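Local coordinates for protein cytochrome c, putative (Shewanella oneidensis, PDB 1SP3) that probably serves as a respiratory tetrathionate reductase, an oxidoreductase that carries eight covalently attached c-type hemes in a single chain, at residues D156-M161 and K166-H171; C77-G82 and C98-D103; S253-D258 and F360-A365; N296-G301 and L342-T347. One frame throughout, in Å; residues are numbered along the deposited sequence.

Contact 1 (D156-M161 and K166-H171); sequences DLDSSM and KATDVH. With HEC (heme c), chain H.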
# COMPACT_ATOMS: atom_id res chain seq x y z
N ASP A 156 8.53 -3.43 1.03
CA ASP A 156 9.14 -3.31 2.38
C ASP A 156 8.43 -4.06 3.54
O ASP A 156 8.84 -3.99 4.69
CB ASP A 156 9.49 -1.83 2.78
CG ASP A 156 8.27 -0.94 3.05
OD1 ASP A 156 8.40 0.10 3.77
OD2 ASP A 156 7.13 -1.17 2.62
N LEU A 157 7.33 -4.73 3.27
CA LEU A 157 6.66 -5.50 4.33
C LEU A 157 6.36 -6.86 3.70
O LEU A 157 5.50 -6.98 2.84
CB LEU A 157 5.37 -4.81 4.74
CG LEU A 157 5.37 -3.53 5.60
CD1 LEU A 157 3.96 -3.06 5.95
CD2 LEU A 157 6.17 -3.66 6.87
N ASP A 158 7.10 -7.87 4.12
CA ASP A 158 7.00 -9.18 3.51
C ASP A 158 6.46 -10.24 4.52
O ASP A 158 6.33 -9.92 5.72
CB ASP A 158 8.31 -9.51 2.74
CG ASP A 158 9.29 -10.42 3.49
OD1 ASP A 158 9.77 -10.13 4.63
OD2 ASP A 158 9.70 -11.50 2.94
N SER A 159 6.13 -11.45 4.04
CA SER A 159 5.60 -12.51 4.91
C SER A 159 6.56 -12.86 6.02
O SER A 159 6.15 -13.37 7.05
CB SER A 159 5.32 -13.79 4.12
OG SER A 159 6.15 -13.78 2.96
N SER A 160 7.83 -12.60 5.83
CA SER A 160 8.80 -12.89 6.87
C SER A 160 8.80 -11.84 7.99
O SER A 160 9.48 -12.04 8.99
CB SER A 160 10.17 -12.89 6.25
OG SER A 160 10.79 -11.68 6.64
N MET A 161 8.07 -10.71 7.84
CA MET A 161 7.98 -9.69 8.87
C MET A 161 7.13 -10.25 9.99
O MET A 161 7.00 -9.61 11.03
CB MET A 161 7.32 -8.37 8.41
CG MET A 161 8.01 -7.51 7.33
SD MET A 161 9.61 -6.87 7.77
CE MET A 161 9.43 -5.29 7.38
N LYS A 166 17.29 -9.78 12.29
CA LYS A 166 17.95 -8.49 12.34
C LYS A 166 18.32 -8.02 10.95
O LYS A 166 18.15 -6.84 10.67
CB LYS A 166 19.21 -8.51 13.19
CG LYS A 166 19.65 -7.13 13.75
CD LYS A 166 20.96 -7.28 14.61
CE LYS A 166 21.48 -5.92 15.09
NZ LYS A 166 23.01 -5.75 14.95
N ALA A 167 18.86 -8.91 10.14
CA ALA A 167 19.22 -8.61 8.76
C ALA A 167 18.04 -8.02 7.92
O ALA A 167 18.30 -7.20 7.02
CB ALA A 167 19.80 -9.83 8.07
N THR A 168 16.81 -8.44 8.20
CA THR A 168 15.64 -7.97 7.51
C THR A 168 15.08 -6.61 8.08
O THR A 168 14.73 -5.68 7.33
CB THR A 168 14.51 -9.04 7.53
OG1 THR A 168 14.97 -10.25 6.86
CG2 THR A 168 13.19 -8.49 6.70
N ASP A 169 14.94 -6.53 9.39
CA ASP A 169 14.45 -5.32 10.00
C ASP A 169 14.99 -5.28 11.42
O ASP A 169 14.61 -6.10 12.25
CB ASP A 169 12.89 -5.29 10.03
CG ASP A 169 12.33 -3.97 10.46
OD1 ASP A 169 12.47 -3.65 11.68
OD2 ASP A 169 11.76 -3.17 9.66
N VAL A 170 15.78 -4.27 11.71
CA VAL A 170 16.28 -4.13 13.07
C VAL A 170 15.23 -3.86 14.18
O VAL A 170 15.49 -4.17 15.36
CB VAL A 170 17.41 -3.08 13.16
CG1 VAL A 170 18.47 -3.42 12.19
CG2 VAL A 170 16.91 -1.63 12.93
N HIS A 171 14.11 -3.20 13.84
CA HIS A 171 13.14 -2.83 14.85
C HIS A 171 12.22 -3.99 15.13
O HIS A 171 11.92 -4.26 16.29
CB HIS A 171 12.36 -1.58 14.37
CG HIS A 171 13.24 -0.39 14.16
ND1 HIS A 171 13.59 0.08 12.91
CD2 HIS A 171 13.89 0.39 15.05
CE1 HIS A 171 14.36 1.14 13.04
NE2 HIS A 171 14.55 1.37 14.33
FE HEC H . 15.35 2.87 15.25
CHA HEC H . 17.88 0.87 16.31
CHB HEC H . 17.20 3.80 12.50
CHC HEC H . 12.62 4.37 13.86
CHD HEC H . 13.81 2.70 18.23
NA HEC H . 17.17 2.39 14.53
C1A HEC H . 18.06 1.57 15.13
C2A HEC H . 19.25 1.52 14.36
C3A HEC H . 19.08 2.32 13.31
C4A HEC H . 17.78 2.90 13.41
CMA HEC H . 20.09 2.58 12.16
CAA HEC H . 20.48 0.67 14.78
CBA HEC H . 20.44 -0.68 14.11
CGA HEC H . 21.71 -1.47 14.49
O1A HEC H . 21.73 -1.96 15.64
O2A HEC H . 22.63 -1.62 13.64
NB HEC H . 14.97 3.93 13.51
C1B HEC H . 15.86 4.10 12.49
C2B HEC H . 15.16 4.71 11.41
C3B HEC H . 13.87 4.84 11.77
C4B HEC H . 13.75 4.36 13.12
CMB HEC H . 15.80 5.14 10.09
CAB HEC H . 12.70 5.41 10.93
CBB HEC H . 12.28 4.72 9.84
NC HEC H . 13.56 3.50 15.90
C1C HEC H . 12.55 4.06 15.18
C2C HEC H . 11.43 4.28 16.06
C3C HEC H . 11.76 3.77 17.29
C4C HEC H . 13.10 3.26 17.18
CMC HEC H . 10.12 4.93 15.58
CAC HEC H . 10.95 3.79 18.64
CBC HEC H . 9.59 3.64 18.69
ND HEC H . 15.78 1.91 17.03
C1D HEC H . 14.97 1.97 18.15
C2D HEC H . 15.56 1.15 19.21
C3D HEC H . 16.83 0.59 18.56
C4D HEC H . 16.88 1.13 17.22
CMD HEC H . 15.01 0.89 20.63
CAD HEC H . 17.92 -0.32 19.14
CBD HEC H . 18.80 0.74 19.83
CGD HEC H . 19.81 0.01 20.68
O1D HEC H . 20.15 0.59 21.77
O2D HEC H . 20.25 -1.12 20.27
O HOH W 1 13.15 -12.32 7.85

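Contact 2 (C77-G82 and C98-D103); sequences CHAGYG and CLICHD. With HEC (heme c), chain E.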
# COMPACT_ATOMS: atom_id res chain seq x y z
N CYS A 77 -9.43 -8.09 2.25
CA CYS A 77 -8.55 -7.22 3.05
C CYS A 77 -9.24 -5.93 3.54
O CYS A 77 -8.60 -4.91 3.79
CB CYS A 77 -7.23 -6.92 2.31
SG CYS A 77 -6.34 -8.49 2.18
N HIS A 78 -10.55 -6.01 3.73
CA HIS A 78 -11.30 -4.99 4.48
C HIS A 78 -11.61 -5.52 5.90
O HIS A 78 -12.01 -6.65 6.06
CB HIS A 78 -12.64 -4.65 3.76
CG HIS A 78 -13.45 -3.60 4.44
ND1 HIS A 78 -14.74 -3.84 4.86
CD2 HIS A 78 -13.16 -2.30 4.78
CE1 HIS A 78 -15.24 -2.73 5.40
NE2 HIS A 78 -14.32 -1.77 5.32
N ALA A 79 -11.44 -4.67 6.92
CA ALA A 79 -11.75 -5.05 8.30
C ALA A 79 -13.28 -5.10 8.54
O ALA A 79 -13.79 -4.53 9.53
CB ALA A 79 -11.05 -4.07 9.30
N GLY A 80 -13.99 -5.73 7.59
CA GLY A 80 -15.42 -5.82 7.55
C GLY A 80 -15.92 -7.14 6.99
O GLY A 80 -15.11 -7.96 6.42
N TYR A 81 -17.26 -7.36 7.06
CA TYR A 81 -17.84 -8.56 6.47
C TYR A 81 -18.95 -8.20 5.44
O TYR A 81 -19.93 -7.65 5.84
CB TYR A 81 -18.54 -9.42 7.56
CG TYR A 81 -17.63 -9.93 8.65
CD1 TYR A 81 -17.93 -9.68 10.01
CD2 TYR A 81 -16.54 -10.73 8.35
CE1 TYR A 81 -17.09 -10.20 11.03
CE2 TYR A 81 -15.74 -11.23 9.32
CZ TYR A 81 -16.00 -10.97 10.68
OH TYR A 81 -15.14 -11.48 11.65
N GLY A 82 -18.84 -8.56 4.16
CA GLY A 82 -19.96 -8.34 3.22
C GLY A 82 -19.84 -7.19 2.23
O GLY A 82 -20.77 -6.96 1.48
N CYS A 98 -13.71 -7.87 13.93
CA CYS A 98 -12.96 -7.72 15.17
C CYS A 98 -11.93 -8.73 15.29
O CYS A 98 -11.00 -8.51 16.02
CB CYS A 98 -13.82 -7.87 16.44
SG CYS A 98 -15.07 -6.63 16.44
N LEU A 99 -12.04 -9.83 14.57
CA LEU A 99 -11.07 -10.92 14.68
C LEU A 99 -9.78 -10.79 13.87
O LEU A 99 -8.73 -11.37 14.28
CB LEU A 99 -11.79 -12.21 14.26
CG LEU A 99 -13.07 -12.41 15.06
CD1 LEU A 99 -13.85 -13.57 14.37
CD2 LEU A 99 -12.79 -12.67 16.58
N ILE A 100 -9.85 -10.10 12.73
CA ILE A 100 -8.69 -10.06 11.88
C ILE A 100 -7.48 -9.40 12.63
O ILE A 100 -6.33 -9.87 12.50
CB ILE A 100 -9.02 -9.45 10.51
CG1 ILE A 100 -7.82 -9.50 9.53
CG2 ILE A 100 -9.51 -8.04 10.65
CD1 ILE A 100 -7.69 -10.82 8.94
N CYS A 101 -7.70 -8.39 13.45
CA CYS A 101 -6.55 -7.79 14.15
C CYS A 101 -6.25 -8.43 15.49
O CYS A 101 -5.20 -8.22 16.03
CB CYS A 101 -6.74 -6.30 14.36
SG CYS A 101 -6.81 -5.38 12.77
N HIS A 102 -7.22 -9.12 16.04
CA HIS A 102 -7.15 -9.57 17.44
C HIS A 102 -7.04 -11.07 17.63
O HIS A 102 -6.85 -11.51 18.75
CB HIS A 102 -8.35 -9.01 18.22
CG HIS A 102 -8.27 -7.51 18.44
ND1 HIS A 102 -7.26 -6.93 19.17
CD2 HIS A 102 -9.08 -6.50 18.06
CE1 HIS A 102 -7.43 -5.61 19.22
NE2 HIS A 102 -8.55 -5.33 18.58
N ASP A 103 -7.15 -11.84 16.55
CA ASP A 103 -6.93 -13.29 16.64
C ASP A 103 -5.50 -13.71 17.07
O ASP A 103 -4.52 -13.32 16.43
CB ASP A 103 -7.26 -13.99 15.30
CG ASP A 103 -6.86 -15.46 15.31
OD1 ASP A 103 -6.19 -15.89 14.33
OD2 ASP A 103 -7.13 -16.19 16.29
FE HEC E . -9.09 -3.46 18.42
CHA HEC E . -7.15 -2.38 21.05
CHB HEC E . -11.43 -4.41 20.72
CHC HEC E . -11.16 -4.15 15.83
CHD HEC E . -6.63 -2.91 16.18
NA HEC E . -9.25 -3.44 20.51
C1A HEC E . -8.34 -2.92 21.39
C2A HEC E . -8.85 -3.01 22.77
C3A HEC E . -10.05 -3.54 22.70
C4A HEC E . -10.32 -3.81 21.26
CMA HEC E . -11.02 -3.82 23.89
CAA HEC E . -8.13 -2.52 24.06
CBA HEC E . -7.88 -0.98 23.97
CGA HEC E . -9.19 -0.24 23.71
O1A HEC E . -10.10 -0.55 24.52
O2A HEC E . -9.33 0.64 22.76
NB HEC E . -10.87 -4.11 18.32
C1B HEC E . -11.69 -4.45 19.35
C2B HEC E . -12.96 -4.83 18.77
C3B HEC E . -12.87 -4.73 17.46
C4B HEC E . -11.56 -4.31 17.12
CMB HEC E . -14.20 -5.32 19.60
CAB HEC E . -14.01 -4.99 16.41
CBB HEC E . -15.23 -4.37 16.47
NC HEC E . -8.93 -3.49 16.32
C1C HEC E . -9.90 -3.85 15.45
C2C HEC E . -9.36 -3.83 14.10
C3C HEC E . -8.08 -3.47 14.17
C4C HEC E . -7.81 -3.24 15.60
CMC HEC E . -10.19 -4.18 12.85
CAC HEC E . -6.99 -3.33 13.03
CBC HEC E . -7.18 -2.82 11.80
ND HEC E . -7.23 -2.76 18.59
C1D HEC E . -6.36 -2.62 17.50
C2D HEC E . -5.13 -2.12 17.97
C3D HEC E . -5.34 -1.89 19.47
C4D HEC E . -6.63 -2.37 19.77
CMD HEC E . -3.83 -1.77 17.14
CAD HEC E . -4.32 -1.38 20.49
CBD HEC E . -3.40 -2.57 20.77
CGD HEC E . -2.22 -2.29 21.67
O1D HEC E . -1.27 -3.13 21.67
O2D HEC E . -2.23 -1.24 22.37
O HOH W 2 -15.33 -10.20 14.17

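Contact 3 (S253-D258 and F360-A365); sequences STAGDD and FDWNLA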
# COMPACT_ATOMS: atom_id res chain seq x y z
N SER A 253 -1.47 -5.10 -21.33
CA SER A 253 -1.78 -5.07 -22.77
C SER A 253 -1.66 -6.41 -23.44
O SER A 253 -2.40 -6.72 -24.37
CB SER A 253 -0.91 -4.03 -23.51
OG SER A 253 0.45 -4.45 -23.50
N THR A 254 -0.72 -7.21 -22.96
CA THR A 254 -0.53 -8.54 -23.46
C THR A 254 -1.49 -9.62 -22.89
O THR A 254 -1.39 -10.79 -23.27
CB THR A 254 0.94 -8.97 -23.18
OG1 THR A 254 1.19 -8.92 -21.77
CG2 THR A 254 1.96 -7.99 -23.86
N ALA A 255 -2.40 -9.25 -21.98
CA ALA A 255 -3.30 -10.28 -21.39
C ALA A 255 -4.14 -10.91 -22.49
O ALA A 255 -4.40 -10.25 -23.53
CB ALA A 255 -4.23 -9.69 -20.32
N GLY A 256 -4.60 -12.14 -22.27
CA GLY A 256 -5.65 -12.71 -23.11
C GLY A 256 -5.22 -13.67 -24.22
O GLY A 256 -6.10 -14.16 -24.97
N ASP A 257 -3.92 -13.94 -24.32
CA ASP A 257 -3.39 -14.90 -25.29
C ASP A 257 -3.12 -16.26 -24.68
O ASP A 257 -2.95 -16.38 -23.47
CB ASP A 257 -2.07 -14.38 -25.88
CG ASP A 257 -2.27 -13.28 -26.93
OD1 ASP A 257 -3.40 -13.19 -27.49
OD2 ASP A 257 -1.36 -12.45 -27.24
N ASP A 258 -3.08 -17.31 -25.53
CA ASP A 258 -2.83 -18.70 -25.07
C ASP A 258 -1.37 -19.16 -25.26
O ASP A 258 -1.09 -20.35 -25.35
CB ASP A 258 -3.84 -19.72 -25.68
CG ASP A 258 -5.27 -19.45 -25.25
OD1 ASP A 258 -5.60 -19.50 -24.03
OD2 ASP A 258 -6.15 -19.14 -26.07
N PHE A 360 -12.53 -12.48 -20.85
CA PHE A 360 -11.33 -12.15 -21.65
C PHE A 360 -11.69 -11.21 -22.76
O PHE A 360 -11.05 -11.18 -23.83
CB PHE A 360 -10.58 -13.36 -22.23
CG PHE A 360 -9.93 -14.20 -21.17
CD1 PHE A 360 -10.40 -15.48 -20.90
CD2 PHE A 360 -8.89 -13.69 -20.39
CE1 PHE A 360 -9.82 -16.27 -19.85
CE2 PHE A 360 -8.32 -14.42 -19.37
CZ PHE A 360 -8.78 -15.74 -19.11
N ASP A 361 -12.66 -10.38 -22.44
CA ASP A 361 -13.21 -9.38 -23.33
C ASP A 361 -13.11 -8.03 -22.63
O ASP A 361 -13.94 -7.68 -21.80
CB ASP A 361 -14.67 -9.77 -23.58
CG ASP A 361 -15.45 -8.77 -24.36
OD1 ASP A 361 -15.04 -7.59 -24.54
OD2 ASP A 361 -16.56 -9.10 -24.83
N TRP A 362 -12.14 -7.25 -23.06
CA TRP A 362 -11.91 -5.96 -22.47
C TRP A 362 -13.05 -4.97 -22.63
O TRP A 362 -13.22 -4.09 -21.77
CB TRP A 362 -10.61 -5.34 -23.01
CG TRP A 362 -9.37 -5.83 -22.36
CD1 TRP A 362 -8.34 -6.49 -22.95
CD2 TRP A 362 -9.02 -5.72 -20.98
NE1 TRP A 362 -7.37 -6.82 -22.04
CE2 TRP A 362 -7.75 -6.34 -20.82
CE3 TRP A 362 -9.64 -5.16 -19.86
CZ2 TRP A 362 -7.07 -6.36 -19.60
CZ3 TRP A 362 -8.97 -5.22 -18.61
CH2 TRP A 362 -7.70 -5.81 -18.51
N ASN A 363 -13.81 -5.04 -23.74
CA ASN A 363 -14.90 -4.07 -23.95
C ASN A 363 -15.97 -4.29 -22.90
O ASN A 363 -16.46 -3.38 -22.36
CB ASN A 363 -15.60 -4.10 -25.37
CG ASN A 363 -14.71 -3.59 -26.52
OD1 ASN A 363 -14.24 -4.39 -27.38
ND2 ASN A 363 -14.53 -2.27 -26.60
N LEU A 364 -16.37 -5.53 -22.73
CA LEU A 364 -17.32 -5.95 -21.70
C LEU A 364 -16.78 -5.60 -20.29
O LEU A 364 -17.51 -5.04 -19.47
CB LEU A 364 -17.45 -7.47 -21.77
CG LEU A 364 -18.72 -8.27 -21.36
CD1 LEU A 364 -18.43 -9.58 -20.60
CD2 LEU A 364 -19.92 -7.46 -20.76
N ALA A 365 -15.52 -5.95 -20.00
CA ALA A 365 -14.93 -5.57 -18.69
C ALA A 365 -14.95 -4.05 -18.48
O ALA A 365 -15.38 -3.56 -17.43
CB ALA A 365 -13.55 -6.20 -18.49
O HOH W 3 -4.66 -7.59 -23.43

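Contact 4 (N296-G301 and L342-T347); sequences NAYMAG and LNIFIT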
# COMPACT_ATOMS: atom_id res chain seq x y z
N ASN A 296 1.14 14.06 -5.67
CA ASN A 296 0.12 14.14 -6.67
C ASN A 296 -0.54 12.78 -6.89
O ASN A 296 0.09 11.74 -6.67
CB ASN A 296 0.67 14.72 -8.00
CG ASN A 296 -0.40 15.58 -8.72
OD1 ASN A 296 -1.59 15.55 -8.33
ND2 ASN A 296 0.01 16.33 -9.72
N ALA A 297 -1.81 12.79 -7.29
CA ALA A 297 -2.49 11.55 -7.64
C ALA A 297 -3.40 11.67 -8.87
O ALA A 297 -4.08 12.65 -9.05
CB ALA A 297 -3.29 10.99 -6.44
N TYR A 298 -3.42 10.62 -9.69
CA TYR A 298 -4.38 10.46 -10.75
C TYR A 298 -5.72 10.06 -10.13
O TYR A 298 -5.79 9.12 -9.33
CB TYR A 298 -3.90 9.39 -11.76
CG TYR A 298 -4.96 9.22 -12.87
CD1 TYR A 298 -4.94 10.06 -14.01
CD2 TYR A 298 -6.01 8.32 -12.74
CE1 TYR A 298 -5.93 9.96 -15.02
CE2 TYR A 298 -7.02 8.19 -13.78
CZ TYR A 298 -6.96 9.05 -14.90
OH TYR A 298 -7.92 8.97 -15.92
N MET A 299 -6.79 10.77 -10.46
CA MET A 299 -8.08 10.39 -9.91
C MET A 299 -9.05 10.02 -11.02
O MET A 299 -8.83 10.39 -12.20
CB MET A 299 -8.70 11.51 -9.10
CG MET A 299 -7.78 12.10 -8.07
SD MET A 299 -7.81 10.94 -6.74
CE MET A 299 -9.44 11.00 -6.16
N ALA A 300 -10.10 9.26 -10.65
CA ALA A 300 -11.00 8.73 -11.65
C ALA A 300 -11.59 9.86 -12.44
O ALA A 300 -11.95 10.85 -11.90
CB ALA A 300 -12.09 7.89 -11.01
N GLY A 301 -11.61 9.70 -13.75
CA GLY A 301 -12.07 10.75 -14.62
C GLY A 301 -11.06 11.76 -15.11
O GLY A 301 -11.42 12.52 -15.97
N LEU A 342 -12.37 9.10 -24.66
CA LEU A 342 -12.31 10.11 -23.63
C LEU A 342 -10.82 10.06 -23.30
O LEU A 342 -10.11 9.06 -23.57
CB LEU A 342 -13.23 9.71 -22.45
CG LEU A 342 -14.65 9.27 -22.86
CD1 LEU A 342 -15.17 8.23 -21.85
CD2 LEU A 342 -15.59 10.53 -22.95
N ASN A 343 -10.18 11.03 -22.78
CA ASN A 343 -8.77 10.38 -22.67
C ASN A 343 -8.50 10.00 -21.21
O ASN A 343 -7.80 10.69 -20.57
CB ASN A 343 -7.65 11.22 -23.36
CG ASN A 343 -7.43 10.84 -24.84
OD1 ASN A 343 -6.94 9.76 -25.18
ND2 ASN A 343 -7.78 11.75 -25.72
N ILE A 344 -9.19 8.98 -20.68
CA ILE A 344 -9.16 8.62 -19.25
C ILE A 344 -8.91 7.15 -19.00
O ILE A 344 -9.34 6.27 -19.80
CB ILE A 344 -10.50 8.96 -18.50
CG1 ILE A 344 -11.63 8.01 -18.94
CG2 ILE A 344 -10.88 10.40 -18.73
CD1 ILE A 344 -12.92 8.26 -18.20
N PHE A 345 -8.28 6.85 -17.85
CA PHE A 345 -8.14 5.43 -17.47
C PHE A 345 -9.46 4.84 -17.06
O PHE A 345 -10.28 5.52 -16.40
CB PHE A 345 -7.08 5.29 -16.34
CG PHE A 345 -5.66 5.41 -16.86
CD1 PHE A 345 -4.83 6.44 -16.41
CD2 PHE A 345 -5.17 4.48 -17.77
CE1 PHE A 345 -3.55 6.55 -16.88
CE2 PHE A 345 -3.85 4.56 -18.24
CZ PHE A 345 -3.07 5.61 -17.80
N ILE A 346 -9.67 3.59 -17.44
CA ILE A 346 -10.86 2.85 -17.17
C ILE A 346 -10.67 1.98 -15.97
O ILE A 346 -9.57 1.50 -15.78
CB ILE A 346 -11.12 1.93 -18.33
CG1 ILE A 346 -11.50 2.80 -19.54
CG2 ILE A 346 -12.14 0.77 -17.95
CD1 ILE A 346 -11.63 1.96 -20.86
N THR A 347 -11.75 1.77 -15.20
CA THR A 347 -11.74 0.93 -14.05
C THR A 347 -12.52 -0.28 -14.47
O THR A 347 -13.74 -0.22 -14.47
CB THR A 347 -12.48 1.62 -12.86
OG1 THR A 347 -13.76 2.06 -13.32
CG2 THR A 347 -11.78 2.92 -12.43
O HOH W 4 -10.15 7.55 -15.07

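Contact 1 (D156-M161 and K166-H171)
The loop that brings the axial ligand His171 to a heme iron is packed, through Thr168 and Asp169, against Ser160 and Met161 of a 3-10 turn that begins at residue 159. Thr168 suits the junction because it has two different branches. Its methyl CG2 lies anti to the backbone N and points into the turn, where it comes 4.0 Å from Ser160 OG and 4.1 Å from Met161 SD. Its hydroxyl belongs to a polar network: one water donates both to Thr168 OG1 (2.9 Å) and to Ser160 OG (2.7 Å), while Asp165 and Asn243 also bond to Thr168 OG1. Ser160 OG in turn donates to the buried carboxylate of Asp158, meeting Asp158 OD1 at 2.7 Å on its syn side, 20° out of plane. With an alanine in place of Ser160, Asp158 OD1 would probably lose this donor and the bridging water one of its acceptors. The thioether of Met161, flexible and apolar, bends at chi2 and chi3 and runs across Asp169 at about a right angle, its CE 3.9 Å from Asp169 OD2. This axial-ligand loop is further fixed by Asp169, whose OD2 accepts from Met401 N and whose OD1 accepts from Met172 N and, weakly, from His171 N. Val170 CG2 sits 3.7 Å above the plane of the His171 ring, over its centre. From there His171 NE2 binds the heme iron at 1.9 Å, and His213 supplies the other axial nitrogen.

Contact 2 (C77-G82 and C98-D103)
The heme-binding CXXCH motif of residues 98-102 meets the loop 77-82 through Ile100 and Leu99, its two variable positions, which touch Ala79 and Tyr81. Cys98 SG and Cys101 SG form the thioether links to heme atoms CAB and CAC, and His102 NE2 binds the iron opposite His190. Of the residues between the cysteines, Leu99 packs on protein, and Ile100 on protein and on a neighbouring heme. Ile100 CG2 lies 4.5 Å from Ala79 CB, a small methyl that also fits 3.7 Å from the heme methyl CMC. Ala79 is the centre of an inverse gamma turn closed by Gly80 N to His78 O (2.7 Å). With CG anti to the carbonyl carbon (chi1 -62°), Tyr81 reaches across Leu99 at about a right angle, its OH 3.7 Å from Leu99 CD1. That hydroxyl bonds to Tyr108 OH and, at 2.8 Å, to a water that accepts from Cys98 N at 2.8 Å, bridging the motif's first backbone N-H to Tyr81. His102 ND1 bonds to Gly132 O, which helps fix the turn of the imidazole. Helix 15-34 borders Tyr81, Cys98 and Leu99, helix 124-129 lies against Leu99, and helix 136-143 meets Ile100 and Cys77.

Contact 3 (S253-D258 and F360-A365)
Phe360 and Trp362 flank Asp361, the N-cap of helix 362-372, and pack on Ala255 and Gly256 of the loop after strand 246-251. The apolar contacts are light. The chi1 of Trp362 (-81°) extends the indole toward the loop, where Ala255 CB meets its edge near the plane, 4.4 Å from Trp362 CZ2; a small methyl is enough here. Gly256 CA comes obliquely to the other aromatic, 4.3 Å from Phe360 CD2; its backbone phi of 100° would jam a side chain against the preceding carbonyl, which explains the glycine. Around the pair, Tyr356 stacks on Trp362 and Phe389 meets it edge-to-face, while Lys273 makes a cation-pi contact with Phe360. The polar link across the interface runs through a water, which accepts from Trp362 NE1 at 3.1 Å and lies 2.6 Å from Ser253 O and 2.7 Å from Ala255 O. Tryptophan thus suits its place twice over, with a broad apolar ring and one N-H donor. Asp361, a short acidic side chain able to fold back on the first turn, starts the helix: its OD1 accepts from Leu364 N at 3.0 Å in a nearly straight bond (173°), met from above the carboxylate plane.

Contact 4 (N296-G301 and L342-T347)
Tyr298, just past strand 295-297, sends its ring across to strand 344-345, both strands being part of the large mixed sheet. With CG anti to the backbone N (chi1 179°), the side chain is carried outward until its hydroxyl reaches the other backbone. Tyr298 OH accepts from Phe345 N at 2.9 Å, with an N-H...O angle of 158°, and from a water 2.8 Å away that lies at the edge of the ring, in its plane; it also bonds to Asp302 O. The ring itself takes the edge of Phe345 on one face, a T-shaped pair with centroids 5.2 Å apart and planes at 78°. Phe345 CD1 makes the touch, 3.7 Å from Tyr298 CZ and offset toward the rim. A phenylalanine at Tyr298 would probably keep much of this aromatic packing but leave Phe345 N and Asp302 O without their hydroxyl partner. Further along, Gly301 N donates to the same water at 2.9 Å, and Gly301 O lies 3.5 Å from Ile344 CG2, the branch methyl of that side chain. Gly301 has a positive phi, at which a CB would jam against the carbonyl of Ala300. Tyrosine suits the site because its hydroxyl can accept from an amide of strand 344-345 and bond to a carbonyl just beyond its own segment, that of Asp302, while its apolar ring is buried against Phe345.

Overall arrangement
From the N terminus, contact 2 comes first, joining two heme-attachment segments across 15 intervening residues. Contact 1 follows in series and closes a tight loop of four residues, about 23 Å from contact 2 between centres; both lie among the hemes, each holding an axial histidine (His102, His171). Contact 3 then closes a long loop of 101 residues, tying the loop that follows strand 246-251 to the start of helix 362-372. Contact 4 lies wholly within that span, closing 40 residues, half of them strand; none of the four cross. The centres of contacts 3 and 4 are 20 Å apart, and helix 362-372, which starts in contact 3, also packs on Ile344 and Ile346 of contact 4.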